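Local atomic coordinates of estrogen receptor (Crassostrea gigas, PDB entry 4N1Y), a protein that probably acts as a transcription factor of the steroid hormone receptor family, one whose evolution toward constitutive activity reduced an allosteric switch to a vestige. Residues Q12-A17 / N58-T63; E23-H28 / A101-L106; L44-L49 / D222-M227; Q70-E75 / E152-A157; K137-L142 / V174-K179. All coordinates share one frame; numbering follows the deposited sequence.

Contact 1: Q12-A17 / N58-T63; sequences QALNKA and NVPGYT
A type II beta turn from Val59 to Tyr62, part of the Val-Pro-Gly-aromatic sequence familiar from steroid-receptor ligand-binding domains, packs its first residues, Val59 and Pro60, against the end of helix 7-15. The turn is closed by the backbone bond Tyr62 N to Val59 O (2.9 Å), and Gly61 supplies the positive phi (108°) of its third position. Leu14 carries the apolar core. Its CG lies beside the backbone N (chi1 -64°), so that Leu14 CD2 reaches Val59 CG2 at 3.8 Å, the two side chains crossing obliquely. Leu14 CD2 also comes to 4.2 Å from Pro60 CD. One residue earlier, Ala13 CB lies more loosely, 4.4 Å from Pro60 CD. Ala17, just past the helix end, brings its CB to 3.6 Å from CB of Asn58. All of this is van der Waals contact, and the chain is already leaving the helix at Lys16. Leu14 also rests on Leu142 and Ala145 of helix 137-149, and Val59 touches Met165 of helix 159-180. Ala17 meets Trp55 near the end of helix 34-56, while Tyr62 extends toward helix 67-89, where its hydroxyl is hydrogen-bonded to Gln70 O.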
# COMPACT_ATOMS: atom_id res chain seq x y z
N GLN B 12 -16.91 17.45 -11.49
CA GLN B 12 -18.29 17.81 -11.24
C GLN B 12 -19.06 16.59 -10.76
O GLN B 12 -19.77 16.68 -9.77
CB GLN B 12 -18.93 18.42 -12.47
CG GLN B 12 -18.37 19.79 -12.78
CD GLN B 12 -18.94 20.39 -14.05
OE1 GLN B 12 -19.36 19.66 -14.96
NE2 GLN B 12 -18.98 21.72 -14.12
N ALA B 13 -18.86 15.46 -11.42
CA ALA B 13 -19.58 14.24 -11.06
C ALA B 13 -19.26 13.85 -9.62
O ALA B 13 -20.16 13.70 -8.79
CB ALA B 13 -19.22 13.11 -12.03
N LEU B 14 -17.97 13.71 -9.33
CA LEU B 14 -17.51 13.39 -7.98
C LEU B 14 -17.97 14.42 -6.94
O LEU B 14 -18.18 14.08 -5.77
CB LEU B 14 -15.99 13.29 -7.97
CG LEU B 14 -15.39 12.16 -8.81
CD1 LEU B 14 -13.91 12.07 -8.56
CD2 LEU B 14 -16.05 10.81 -8.50
N ASN B 15 -18.10 15.68 -7.34
CA ASN B 15 -18.51 16.69 -6.38
C ASN B 15 -20.00 16.69 -6.08
O ASN B 15 -20.39 16.98 -4.95
CB ASN B 15 -18.06 18.06 -6.86
CG ASN B 15 -16.76 18.49 -6.22
OD1 ASN B 15 -16.73 18.93 -5.07
ND2 ASN B 15 -15.67 18.33 -6.95
N LYS B 16 -20.85 16.41 -7.07
CA LYS B 16 -22.28 16.35 -6.75
C LYS B 16 -22.62 14.98 -6.16
O LYS B 16 -23.78 14.66 -5.93
CB LYS B 16 -23.19 16.63 -7.98
CG LYS B 16 -22.65 16.24 -9.37
CD LYS B 16 -23.59 16.68 -10.53
CE LYS B 16 -23.23 16.02 -11.87
NZ LYS B 16 -23.62 14.58 -11.99
N ALA B 17 -21.60 14.20 -5.83
CA ALA B 17 -21.81 12.90 -5.22
C ALA B 17 -20.99 12.82 -3.95
O ALA B 17 -20.79 11.74 -3.38
CB ALA B 17 -21.43 11.80 -6.17
N ASN B 58 -21.48 6.59 -8.77
CA ASN B 58 -21.38 7.89 -9.40
C ASN B 58 -20.01 8.13 -9.99
O ASN B 58 -19.83 9.07 -10.76
CB ASN B 58 -21.68 9.01 -8.40
CG ASN B 58 -23.14 9.08 -8.03
OD1 ASN B 58 -23.73 8.10 -7.60
ND2 ASN B 58 -23.73 10.25 -8.22
N VAL B 59 -19.02 7.30 -9.64
CA VAL B 59 -17.70 7.47 -10.23
C VAL B 59 -17.78 7.08 -11.70
O VAL B 59 -18.10 5.94 -12.02
CB VAL B 59 -16.64 6.68 -9.49
CG1 VAL B 59 -15.29 6.89 -10.14
CG2 VAL B 59 -16.59 7.13 -8.02
N PRO B 60 -17.52 8.05 -12.59
CA PRO B 60 -17.77 7.87 -14.02
C PRO B 60 -17.06 6.65 -14.57
O PRO B 60 -15.85 6.49 -14.40
CB PRO B 60 -17.23 9.16 -14.65
CG PRO B 60 -16.41 9.79 -13.60
CD PRO B 60 -16.97 9.37 -12.29
N GLY B 61 -17.85 5.77 -15.18
CA GLY B 61 -17.35 4.54 -15.77
C GLY B 61 -17.76 3.34 -14.95
O GLY B 61 -17.99 2.26 -15.50
N TYR B 62 -17.92 3.54 -13.64
CA TYR B 62 -18.12 2.44 -12.70
C TYR B 62 -19.38 1.61 -12.96
O TYR B 62 -19.36 0.38 -12.88
CB TYR B 62 -18.16 3.00 -11.27
CG TYR B 62 -18.16 1.94 -10.19
CD1 TYR B 62 -16.97 1.42 -9.70
CD2 TYR B 62 -19.35 1.45 -9.66
CE1 TYR B 62 -16.95 0.45 -8.73
CE2 TYR B 62 -19.34 0.47 -8.68
CZ TYR B 62 -18.13 -0.02 -8.22
OH TYR B 62 -18.09 -0.97 -7.25
N THR B 63 -20.47 2.28 -13.30
CA THR B 63 -21.71 1.55 -13.50
C THR B 63 -21.68 0.76 -14.82
O THR B 63 -22.61 0.01 -15.12
CB THR B 63 -22.90 2.48 -13.47
OG1 THR B 63 -22.66 3.59 -14.35
CG2 THR B 63 -23.08 2.99 -12.06

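Contact 2: E23-H28 / A101-L106; sequences ESHHNH and APDLVL
Asp103 pushes its carboxylate in among the loop residues Glu23 to His28, which surround it from several directions. The backbone N of His25 comes down from above the carboxylate plane and binds Asp103 OD2 at 2.8 Å, a bent bond with an N-H...O angle of 131°. The His25 ring lets the same oxygen sit over one of its faces, 59° being the angle between ring and carboxylate. Glu23 crosses Asp103 at about a right angle, and its OE1 lies 3.3 Å from Asp103 OD2, two acceptors side by side whose like charges would probably repel. His28 uses NE2 in its ring plane to reach Asp103 O, 2.9 Å away and almost along the C=O axis. An alanine here in place of Asp103 takes away the acceptor of His25 N and would probably let the loop 23-28 sit less firmly on the turn. Asp103 lies in a type I turn from Ala101 to Leu104, closed by Leu104 N to Ala101 O, within the link between the two strands of the small antiparallel hairpin. In the loop 23-28, Ser24 OG accepts from His26 N (3.3 Å), making an ST turn. Leu104 CD1 lies over one face of His26, 4.0 Å from His26 CG, and His26 ND1 is bonded to Ser40 OG of helix 34-56. His26 directs its edge at His28, CD2 standing 3.6 Å above the His28 ring plane.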
# COMPACT_ATOMS: atom_id res chain seq x y z
N GLU B 23 -23.08 12.01 11.59
CA GLU B 23 -22.95 12.15 13.03
C GLU B 23 -22.85 10.74 13.59
O GLU B 23 -23.37 9.80 12.98
CB GLU B 23 -24.18 12.83 13.61
CG GLU B 23 -24.38 14.26 13.20
CD GLU B 23 -23.41 15.20 13.85
OE1 GLU B 23 -22.63 14.74 14.71
OE2 GLU B 23 -23.45 16.40 13.51
N SER B 24 -22.18 10.56 14.72
CA SER B 24 -22.08 9.21 15.26
C SER B 24 -23.23 8.96 16.22
O SER B 24 -23.60 7.81 16.47
CB SER B 24 -20.74 8.97 15.97
OG SER B 24 -20.56 9.83 17.08
N HIS B 25 -23.81 10.05 16.73
CA HIS B 25 -24.76 9.97 17.85
C HIS B 25 -24.27 9.05 18.96
O HIS B 25 -25.03 8.31 19.58
CB HIS B 25 -26.14 9.54 17.34
CG HIS B 25 -26.75 10.52 16.39
ND1 HIS B 25 -26.64 10.42 15.02
CD2 HIS B 25 -27.51 11.62 16.63
CE1 HIS B 25 -27.28 11.42 14.45
NE2 HIS B 25 -27.82 12.16 15.41
N HIS B 26 -22.97 9.11 19.22
CA HIS B 26 -22.38 8.33 20.29
C HIS B 26 -22.90 8.86 21.62
O HIS B 26 -23.07 10.07 21.79
CB HIS B 26 -20.86 8.41 20.26
CG HIS B 26 -20.20 7.68 21.39
ND1 HIS B 26 -19.90 6.34 21.33
CD2 HIS B 26 -19.84 8.10 22.62
CE1 HIS B 26 -19.34 5.97 22.47
NE2 HIS B 26 -19.30 7.02 23.28
N ASN B 27 -23.14 7.96 22.56
CA ASN B 27 -23.63 8.37 23.87
C ASN B 27 -22.44 8.63 24.78
O ASN B 27 -21.83 7.69 25.31
CB ASN B 27 -24.56 7.31 24.48
CG ASN B 27 -25.06 7.69 25.87
OD1 ASN B 27 -25.12 8.87 26.23
ND2 ASN B 27 -25.44 6.69 26.66
N HIS B 28 -22.11 9.90 24.95
CA HIS B 28 -20.98 10.30 25.77
C HIS B 28 -21.35 10.22 27.25
O HIS B 28 -20.52 10.41 28.13
CB HIS B 28 -20.52 11.71 25.39
CG HIS B 28 -20.00 11.83 24.00
ND1 HIS B 28 -18.74 11.41 23.63
CD2 HIS B 28 -20.57 12.32 22.87
CE1 HIS B 28 -18.56 11.64 22.34
NE2 HIS B 28 -19.66 12.20 21.86
N ALA B 101 -16.54 11.21 13.35
CA ALA B 101 -17.69 12.02 13.08
C ALA B 101 -17.42 13.32 13.82
O ALA B 101 -16.52 13.37 14.66
CB ALA B 101 -18.97 11.34 13.57
N PRO B 102 -18.17 14.39 13.50
CA PRO B 102 -18.04 15.59 14.34
C PRO B 102 -18.39 15.22 15.78
O PRO B 102 -17.83 15.73 16.76
CB PRO B 102 -19.08 16.55 13.74
CG PRO B 102 -19.36 16.04 12.38
CD PRO B 102 -19.11 14.57 12.39
N ASP B 103 -19.30 14.26 15.86
CA ASP B 103 -19.86 13.69 17.08
C ASP B 103 -18.87 12.82 17.85
O ASP B 103 -19.15 12.40 18.97
CB ASP B 103 -21.06 12.84 16.64
CG ASP B 103 -22.17 12.79 17.64
OD1 ASP B 103 -21.89 12.81 18.85
OD2 ASP B 103 -23.33 12.73 17.19
N LEU B 104 -17.70 12.56 17.26
CA LEU B 104 -16.82 11.54 17.79
C LEU B 104 -15.35 11.75 17.44
O LEU B 104 -14.82 11.09 16.53
CB LEU B 104 -17.27 10.17 17.29
CG LEU B 104 -16.64 8.98 18.00
CD1 LEU B 104 -16.98 9.12 19.47
CD2 LEU B 104 -17.16 7.68 17.43
N VAL B 105 -14.68 12.66 18.15
CA VAL B 105 -13.25 12.87 17.94
C VAL B 105 -12.43 12.13 19.00
O VAL B 105 -12.53 12.41 20.19
CB VAL B 105 -12.90 14.35 17.99
CG1 VAL B 105 -11.43 14.56 17.71
CG2 VAL B 105 -13.75 15.11 17.00
N LEU B 106 -11.59 11.20 18.55
CA LEU B 106 -10.80 10.35 19.44
C LEU B 106 -9.30 10.62 19.36
O LEU B 106 -8.70 10.60 18.28
CB LEU B 106 -11.06 8.88 19.14
CG LEU B 106 -12.51 8.41 19.17
CD1 LEU B 106 -12.55 6.92 18.95
CD2 LEU B 106 -13.14 8.78 20.50

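Contact 3: L44-L49 / D222-M227; sequences LAEREL and DLLKEM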
# COMPACT_ATOMS: atom_id res chain seq x y z
N LEU B 44 -20.83 3.46 12.75
CA LEU B 44 -20.57 4.67 12.01
C LEU B 44 -20.01 4.20 10.68
O LEU B 44 -20.36 4.72 9.62
CB LEU B 44 -19.59 5.57 12.74
CG LEU B 44 -19.40 6.92 12.07
CD1 LEU B 44 -20.72 7.65 11.92
CD2 LEU B 44 -18.42 7.74 12.87
N ALA B 45 -19.18 3.15 10.76
CA ALA B 45 -18.55 2.57 9.59
C ALA B 45 -19.59 2.04 8.63
O ALA B 45 -19.47 2.23 7.42
CB ALA B 45 -17.62 1.47 9.99
N GLU B 46 -20.61 1.39 9.16
CA GLU B 46 -21.63 0.81 8.30
C GLU B 46 -22.48 1.87 7.59
O GLU B 46 -22.86 1.68 6.43
CB GLU B 46 -22.52 -0.14 9.09
CG GLU B 46 -22.37 -1.54 8.54
CD GLU B 46 -23.41 -2.50 9.04
OE1 GLU B 46 -24.54 -2.50 8.51
OE2 GLU B 46 -23.07 -3.28 9.96
N ARG B 47 -22.77 2.98 8.26
CA ARG B 47 -23.54 4.04 7.62
C ARG B 47 -22.69 4.68 6.52
O ARG B 47 -23.17 4.92 5.42
CB ARG B 47 -24.00 5.07 8.65
CG ARG B 47 -24.88 4.48 9.74
CD ARG B 47 -25.73 5.54 10.44
NE ARG B 47 -24.96 6.77 10.69
CZ ARG B 47 -25.48 7.99 10.70
NH1 ARG B 47 -26.78 8.18 10.49
NH2 ARG B 47 -24.69 9.03 10.94
N GLU B 48 -21.42 4.91 6.80
CA GLU B 48 -20.54 5.52 5.81
C GLU B 48 -20.35 4.50 4.68
O GLU B 48 -20.13 4.86 3.52
CB GLU B 48 -19.20 5.98 6.42
CG GLU B 48 -19.36 6.98 7.62
CD GLU B 48 -18.04 7.45 8.28
OE1 GLU B 48 -17.02 6.73 8.22
OE2 GLU B 48 -18.05 8.54 8.92
N LEU B 49 -20.47 3.22 5.02
CA LEU B 49 -20.34 2.16 4.02
C LEU B 49 -21.46 2.19 2.98
O LEU B 49 -21.20 2.09 1.78
CB LEU B 49 -20.29 0.80 4.71
CG LEU B 49 -19.89 -0.39 3.84
CD1 LEU B 49 -18.59 -0.12 3.10
CD2 LEU B 49 -19.78 -1.67 4.68
N ASP B 222 -25.23 -6.77 9.08
CA ASP B 222 -24.94 -7.74 8.06
C ASP B 222 -24.17 -7.16 6.89
O ASP B 222 -23.36 -7.85 6.29
CB ASP B 222 -26.24 -8.37 7.60
CG ASP B 222 -26.98 -9.04 8.74
OD1 ASP B 222 -26.33 -9.81 9.48
OD2 ASP B 222 -28.19 -8.81 8.92
N LEU B 223 -24.38 -5.88 6.61
CA LEU B 223 -23.60 -5.24 5.55
C LEU B 223 -22.11 -5.29 5.85
O LEU B 223 -21.33 -5.78 5.03
CB LEU B 223 -24.02 -3.80 5.36
CG LEU B 223 -23.20 -3.08 4.29
CD1 LEU B 223 -23.43 -3.63 2.90
CD2 LEU B 223 -23.42 -1.57 4.31
N LEU B 224 -21.74 -4.81 7.03
CA LEU B 224 -20.34 -4.80 7.42
C LEU B 224 -19.86 -6.24 7.52
O LEU B 224 -18.73 -6.59 7.17
CB LEU B 224 -20.17 -4.08 8.76
CG LEU B 224 -18.78 -3.51 9.02
CD1 LEU B 224 -18.32 -2.80 7.79
CD2 LEU B 224 -18.82 -2.55 10.18
N LYS B 225 -20.74 -7.08 8.04
CA LYS B 225 -20.44 -8.47 8.23
C LYS B 225 -20.21 -9.20 6.88
O LYS B 225 -19.34 -10.07 6.80
CB LYS B 225 -21.53 -9.10 9.08
CG LYS B 225 -21.46 -10.57 9.28
CD LYS B 225 -22.81 -11.04 9.81
CE LYS B 225 -23.25 -10.16 10.98
NZ LYS B 225 -24.61 -10.51 11.49
N GLU B 226 -20.95 -8.86 5.83
CA GLU B 226 -20.71 -9.51 4.53
C GLU B 226 -19.35 -9.05 4.00
O GLU B 226 -18.63 -9.82 3.37
CB GLU B 226 -21.80 -9.23 3.48
CG GLU B 226 -23.25 -9.48 3.89
CD GLU B 226 -24.27 -9.01 2.83
OE1 GLU B 226 -24.02 -7.94 2.23
OE2 GLU B 226 -25.34 -9.64 2.67
N MET B 227 -19.03 -7.78 4.22
CA MET B 227 -17.75 -7.27 3.76
C MET B 227 -16.59 -8.01 4.40
O MET B 227 -15.57 -8.28 3.75
CB MET B 227 -17.63 -5.77 4.04
CG MET B 227 -18.71 -5.00 3.35
SD MET B 227 -18.53 -5.16 1.56
CE MET B 227 -17.36 -3.87 1.22
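Leu49 CD2, the hub of this helix crossing, touches three side chains of helix 222-229: CD1 of Leu224 at 3.6 Å, CD2 of Leu223 at 3.7 Å and CG of Met227 also at 3.7 Å. Leu49, Leu223 and Leu224 all hold CG anti to the backbone N, and Leu49 meets each of the other two obliquely. Ala45 CB adds a looser contact with Leu224 CD2 (4.2 Å). Beside this cluster Glu46 runs out extended beyond CG, laying OE2 3.2 Å from Leu224 CB and OE1 3.4 Å from Leu223 CB. Its carboxylate therefore faces the first turn of the other helix, where a negative charge is likely to suit the helix dipole, and OE2 is held from its own helix by a salt bridge to Lys43. Further out, Trp78 of helix 67-89 backs Leu224 and Met227, Ile74 backs Met227, and Val50 and Val42 of helix 34-56 flank Leu223 and Leu224. The axes of segments 44-49 and 222-227 cross at 84°, 9.5 Å apart. Helix 222-229 probably corresponds to the C-terminal activation helix of nuclear-receptor ligand-binding domains, and its packing on helix 34-56 is consistent with an active-like position and with constitutive activity.

Contact 4: Q70-E75 / E152-A157; sequences QVHLIE and EVRRLA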
# COMPACT_ATOMS: atom_id res chain seq x y z
N GLN B 70 -18.06 -4.68 -9.88
CA GLN B 70 -18.48 -3.57 -9.05
C GLN B 70 -18.44 -3.96 -7.58
O GLN B 70 -17.86 -3.26 -6.76
CB GLN B 70 -19.88 -3.09 -9.43
CG GLN B 70 -19.93 -2.47 -10.81
CD GLN B 70 -21.28 -1.93 -11.13
OE1 GLN B 70 -21.97 -1.41 -10.25
NE2 GLN B 70 -21.67 -2.00 -12.39
N VAL B 71 -19.04 -5.10 -7.26
CA VAL B 71 -18.98 -5.58 -5.90
C VAL B 71 -17.52 -5.82 -5.53
O VAL B 71 -17.08 -5.41 -4.46
CB VAL B 71 -19.81 -6.87 -5.71
CG1 VAL B 71 -19.51 -7.50 -4.36
CG2 VAL B 71 -21.31 -6.57 -5.86
N HIS B 72 -16.75 -6.42 -6.43
CA HIS B 72 -15.39 -6.81 -6.08
C HIS B 72 -14.51 -5.65 -5.69
O HIS B 72 -13.78 -5.74 -4.71
CB HIS B 72 -14.72 -7.58 -7.21
CG HIS B 72 -13.30 -7.95 -6.91
ND1 HIS B 72 -12.96 -9.03 -6.13
CD2 HIS B 72 -12.13 -7.40 -7.32
CE1 HIS B 72 -11.65 -9.11 -6.03
NE2 HIS B 72 -11.12 -8.14 -6.75
N LEU B 73 -14.59 -4.56 -6.44
CA LEU B 73 -13.81 -3.37 -6.14
C LEU B 73 -14.10 -2.87 -4.73
O LEU B 73 -13.19 -2.66 -3.92
CB LEU B 73 -14.11 -2.29 -7.18
CG LEU B 73 -13.47 -2.67 -8.50
CD1 LEU B 73 -13.71 -1.63 -9.53
CD2 LEU B 73 -11.99 -2.80 -8.25
N ILE B 74 -15.38 -2.72 -4.44
CA ILE B 74 -15.85 -2.33 -3.12
C ILE B 74 -15.35 -3.28 -2.03
O ILE B 74 -14.86 -2.84 -0.98
CB ILE B 74 -17.39 -2.31 -3.09
CG1 ILE B 74 -17.92 -1.34 -4.14
CG2 ILE B 74 -17.90 -1.98 -1.70
CD1 ILE B 74 -17.69 0.09 -3.78
N GLU B 75 -15.42 -4.59 -2.31
CA GLU B 75 -14.99 -5.58 -1.33
C GLU B 75 -13.49 -5.42 -1.03
O GLU B 75 -13.06 -5.56 0.11
CB GLU B 75 -15.27 -7.00 -1.83
CG GLU B 75 -16.69 -7.50 -1.54
CD GLU B 75 -17.02 -8.82 -2.23
OE1 GLU B 75 -16.13 -9.39 -2.90
OE2 GLU B 75 -18.18 -9.28 -2.12
N GLU B 152 -8.03 -3.47 -7.06
CA GLU B 152 -7.58 -4.80 -7.43
C GLU B 152 -6.57 -4.64 -8.52
O GLU B 152 -6.80 -3.88 -9.46
CB GLU B 152 -8.76 -5.67 -7.88
CG GLU B 152 -8.36 -7.02 -8.43
CD GLU B 152 -7.77 -7.95 -7.38
OE1 GLU B 152 -6.53 -8.11 -7.33
OE2 GLU B 152 -8.56 -8.55 -6.61
N VAL B 153 -5.43 -5.31 -8.39
CA VAL B 153 -4.38 -5.19 -9.40
C VAL B 153 -4.39 -6.39 -10.34
O VAL B 153 -3.85 -6.32 -11.45
CB VAL B 153 -2.99 -5.05 -8.75
CG1 VAL B 153 -2.55 -6.35 -8.05
CG2 VAL B 153 -1.97 -4.58 -9.79
N ARG B 154 -5.01 -7.47 -9.89
CA ARG B 154 -5.20 -8.67 -10.71
C ARG B 154 -6.25 -8.42 -11.79
O ARG B 154 -7.15 -7.61 -11.62
CB ARG B 154 -5.62 -9.84 -9.82
CG ARG B 154 -4.54 -10.35 -8.87
CD ARG B 154 -5.11 -11.41 -7.93
NE ARG B 154 -6.26 -10.89 -7.20
CZ ARG B 154 -7.04 -11.59 -6.38
NH1 ARG B 154 -6.80 -12.89 -6.17
NH2 ARG B 154 -8.06 -11.00 -5.77
N ARG B 155 -6.16 -9.17 -12.87
CA ARG B 155 -7.06 -8.98 -14.01
C ARG B 155 -8.48 -9.49 -13.78
O ARG B 155 -8.71 -10.67 -13.51
CB ARG B 155 -6.46 -9.68 -15.22
CG ARG B 155 -5.39 -8.89 -15.91
CD ARG B 155 -4.74 -9.71 -17.00
NE ARG B 155 -3.81 -8.90 -17.77
CZ ARG B 155 -4.22 -8.02 -18.67
NH1 ARG B 155 -5.51 -7.93 -18.92
NH2 ARG B 155 -3.36 -7.27 -19.34
N LEU B 156 -9.43 -8.57 -13.90
CA LEU B 156 -10.85 -8.87 -13.83
C LEU B 156 -11.50 -8.86 -15.23
O LEU B 156 -10.93 -8.36 -16.18
CB LEU B 156 -11.56 -7.86 -12.93
CG LEU B 156 -11.18 -7.80 -11.46
CD1 LEU B 156 -11.81 -6.56 -10.90
CD2 LEU B 156 -11.67 -9.04 -10.72
N ALA B 157 -12.72 -9.39 -15.33
CA ALA B 157 -13.45 -9.35 -16.59
C ALA B 157 -13.54 -7.92 -17.14
O ALA B 157 -13.44 -7.68 -18.35
CB ALA B 157 -14.83 -9.94 -16.39
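The His72 imidazole has Leu156 on one face and the Glu152 carboxylate at its edge. CD2 of Leu156 stands 4.2 Å from the ring centroid, 28° off the normal, a CH-pi contact. In the ring plane His72 NE2 donates to the anti lone pair of Glu152 OE2 (2.6 Å); ring and carboxylate are nearly coplanar. Arg154 grips Glu152 side-on, NH2 to OE2 at 2.6 Å and NE to OE1 at 2.8 Å, and its backbone N also donates to OE1. Each oxygen thus has two good donors, which probably keeps Glu152 ionised. An alanine here in place of Glu152 removes the acceptor of His72 and both oxygens held by Arg154, and would probably loosen the loop's hold on helix 67-89. Arg154 also forms a salt bridge through NH1 with Glu121 of the second subunit, so the cluster leads on to the dimer interface. The contact ties helix 67-89 to the loop between helices 137-149 and 159-180, with Leu73 packing inward on Leu148 of helix 137-149.

Contact 5: K137-L142 / V174-K179; sequences KDELLL and VDTAQK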
# COMPACT_ATOMS: atom_id res chain seq x y z
N LYS B 137 -10.02 19.60 -1.49
CA LYS B 137 -11.12 18.63 -1.54
C LYS B 137 -11.16 17.88 -2.87
O LYS B 137 -11.25 16.64 -2.90
CB LYS B 137 -12.47 19.29 -1.30
CG LYS B 137 -13.62 18.30 -1.16
CD LYS B 137 -14.96 18.99 -1.24
CE LYS B 137 -16.13 18.01 -1.18
NZ LYS B 137 -17.43 18.73 -0.96
N ASP B 138 -11.07 18.65 -3.97
CA ASP B 138 -11.06 18.07 -5.31
C ASP B 138 -10.00 17.00 -5.46
O ASP B 138 -10.20 16.02 -6.15
CB ASP B 138 -10.86 19.14 -6.36
CG ASP B 138 -12.05 20.03 -6.51
OD1 ASP B 138 -13.11 19.70 -5.93
OD2 ASP B 138 -11.93 21.04 -7.21
N GLU B 139 -8.85 17.22 -4.84
CA GLU B 139 -7.81 16.21 -4.90
C GLU B 139 -8.24 15.00 -4.10
O GLU B 139 -8.03 13.87 -4.54
CB GLU B 139 -6.49 16.77 -4.38
CG GLU B 139 -6.06 18.04 -5.10
CD GLU B 139 -4.73 18.58 -4.59
OE1 GLU B 139 -4.76 19.46 -3.70
OE2 GLU B 139 -3.66 18.13 -5.07
N LEU B 140 -8.89 15.21 -2.95
CA LEU B 140 -9.33 14.07 -2.16
C LEU B 140 -10.39 13.24 -2.88
O LEU B 140 -10.32 12.01 -2.91
CB LEU B 140 -9.88 14.51 -0.80
CG LEU B 140 -10.47 13.25 -0.12
CD1 LEU B 140 -9.47 12.53 0.81
CD2 LEU B 140 -11.79 13.51 0.57
N LEU B 141 -11.38 13.93 -3.46
CA LEU B 141 -12.39 13.28 -4.28
C LEU B 141 -11.73 12.37 -5.33
O LEU B 141 -12.14 11.22 -5.53
CB LEU B 141 -13.28 14.33 -4.95
CG LEU B 141 -14.15 15.07 -3.94
CD1 LEU B 141 -15.07 16.08 -4.59
CD2 LEU B 141 -14.96 14.09 -3.15
N LEU B 142 -10.71 12.88 -6.00
CA LEU B 142 -10.02 12.10 -7.01
C LEU B 142 -9.31 10.93 -6.36
O LEU B 142 -9.32 9.81 -6.86
CB LEU B 142 -9.03 12.98 -7.78
CG LEU B 142 -9.74 14.01 -8.65
CD1 LEU B 142 -8.72 14.92 -9.34
CD2 LEU B 142 -10.69 13.34 -9.67
N VAL B 174 -3.62 14.85 -12.15
CA VAL B 174 -2.52 15.66 -12.62
C VAL B 174 -2.94 17.10 -12.93
O VAL B 174 -2.25 18.06 -12.55
CB VAL B 174 -1.89 15.03 -13.86
CG1 VAL B 174 -0.97 16.01 -14.54
CG2 VAL B 174 -1.14 13.78 -13.47
N ASP B 175 -4.07 17.25 -13.61
CA ASP B 175 -4.61 18.57 -13.93
C ASP B 175 -5.06 19.30 -12.69
O ASP B 175 -4.86 20.51 -12.57
CB ASP B 175 -5.77 18.45 -14.92
CG ASP B 175 -5.30 18.09 -16.32
OD1 ASP B 175 -4.08 17.86 -16.49
OD2 ASP B 175 -6.14 18.03 -17.25
N THR B 176 -5.66 18.58 -11.75
CA THR B 176 -6.16 19.20 -10.53
C THR B 176 -5.00 19.66 -9.67
O THR B 176 -5.07 20.69 -9.01
CB THR B 176 -7.06 18.24 -9.76
OG1 THR B 176 -8.16 17.90 -10.61
CG2 THR B 176 -7.63 18.91 -8.52
N ALA B 177 -3.91 18.91 -9.72
CA ALA B 177 -2.73 19.29 -8.98
C ALA B 177 -2.10 20.54 -9.58
O ALA B 177 -1.57 21.39 -8.87
CB ALA B 177 -1.74 18.17 -8.97
N GLN B 178 -2.18 20.65 -10.90
CA GLN B 178 -1.62 21.81 -11.55
C GLN B 178 -2.42 23.04 -11.15
O GLN B 178 -1.86 24.11 -10.95
CB GLN B 178 -1.61 21.62 -13.07
CG GLN B 178 -0.96 22.79 -13.86
CD GLN B 178 0.49 23.07 -13.49
OE1 GLN B 178 1.13 22.29 -12.80
NE2 GLN B 178 1.00 24.21 -13.93
N LYS B 179 -3.73 22.86 -10.97
CA LYS B 179 -4.63 23.97 -10.63
C LYS B 179 -4.33 24.53 -9.23
O LYS B 179 -4.19 25.73 -9.06
CB LYS B 179 -6.09 23.51 -10.73
CG LYS B 179 -7.07 24.64 -10.68
CD LYS B 179 -8.49 24.14 -10.48
CE LYS B 179 -9.45 25.33 -10.50
NZ LYS B 179 -10.89 24.94 -10.43
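The van der Waals part of this contact centres on Thr176, reaching from helix 159-180 to the opening turns of helix 137-149. Its CG2, anti to the backbone N, lies 3.9 Å from Asp138 CB and 3.9 Å from Glu139 CG. Leu142 meets the threonine tip to tip, with CD1 3.7 Å from Thr176 CB and 3.3 Å from Thr176 OG1. Glu139 slides past Thr176 in the opposite direction, and its OE2 ends 4.2 Å from CA of Ala177. Polar groups find partners outside the segments. Thr176 OG1, turned beside its backbone N (chi1 -60°), is bonded to Ala172 O of its own helix. Asp138 binds Tyr180 OH through OD2 and Asn15 ND2 through OD1. Glu139 OE1 pairs with His181 NE2 and His136 N, and OE2 with His187 NE2. Lys179 NZ stands 5.2 Å from Asp138 OD2, general attraction at most. The segments run nearly antiparallel, at 166° with axes 9.8 Å apart, as neighbours in the helical ligand-binding-domain fold, and helix 7-15 packs on both (Leu14 on Leu142, Leu11 on Thr176). The helices meet mostly through carbon; Thr176 OG1 and Glu139 OE2 at the seam are bonded elsewhere, and the histidines around buried Glu139 would probably favour its charged form.

In the fold
From the N terminus, contact 1 closes the first loop, joining the end of helix 7-15 to the turn after helix 34-56. Contact 2 opens within that loop and closes beyond it, at the small hairpin, so the two cross. Contact 3 crosses both and makes the longest closure, bringing the C-terminal helix onto helix 34-56; contacts 4 and 5 fall wholly within its span. Contact 4 starts after contact 1 has closed, and crosses contacts 2 and 5. Contact 5 joins helices 137-149 and 159-180. Direct touches link contact 1 to contacts 4 and 5, and contact 3 to contacts 2 and 4. Contacts 2 and 4 lie on opposite sides of the chain's centre.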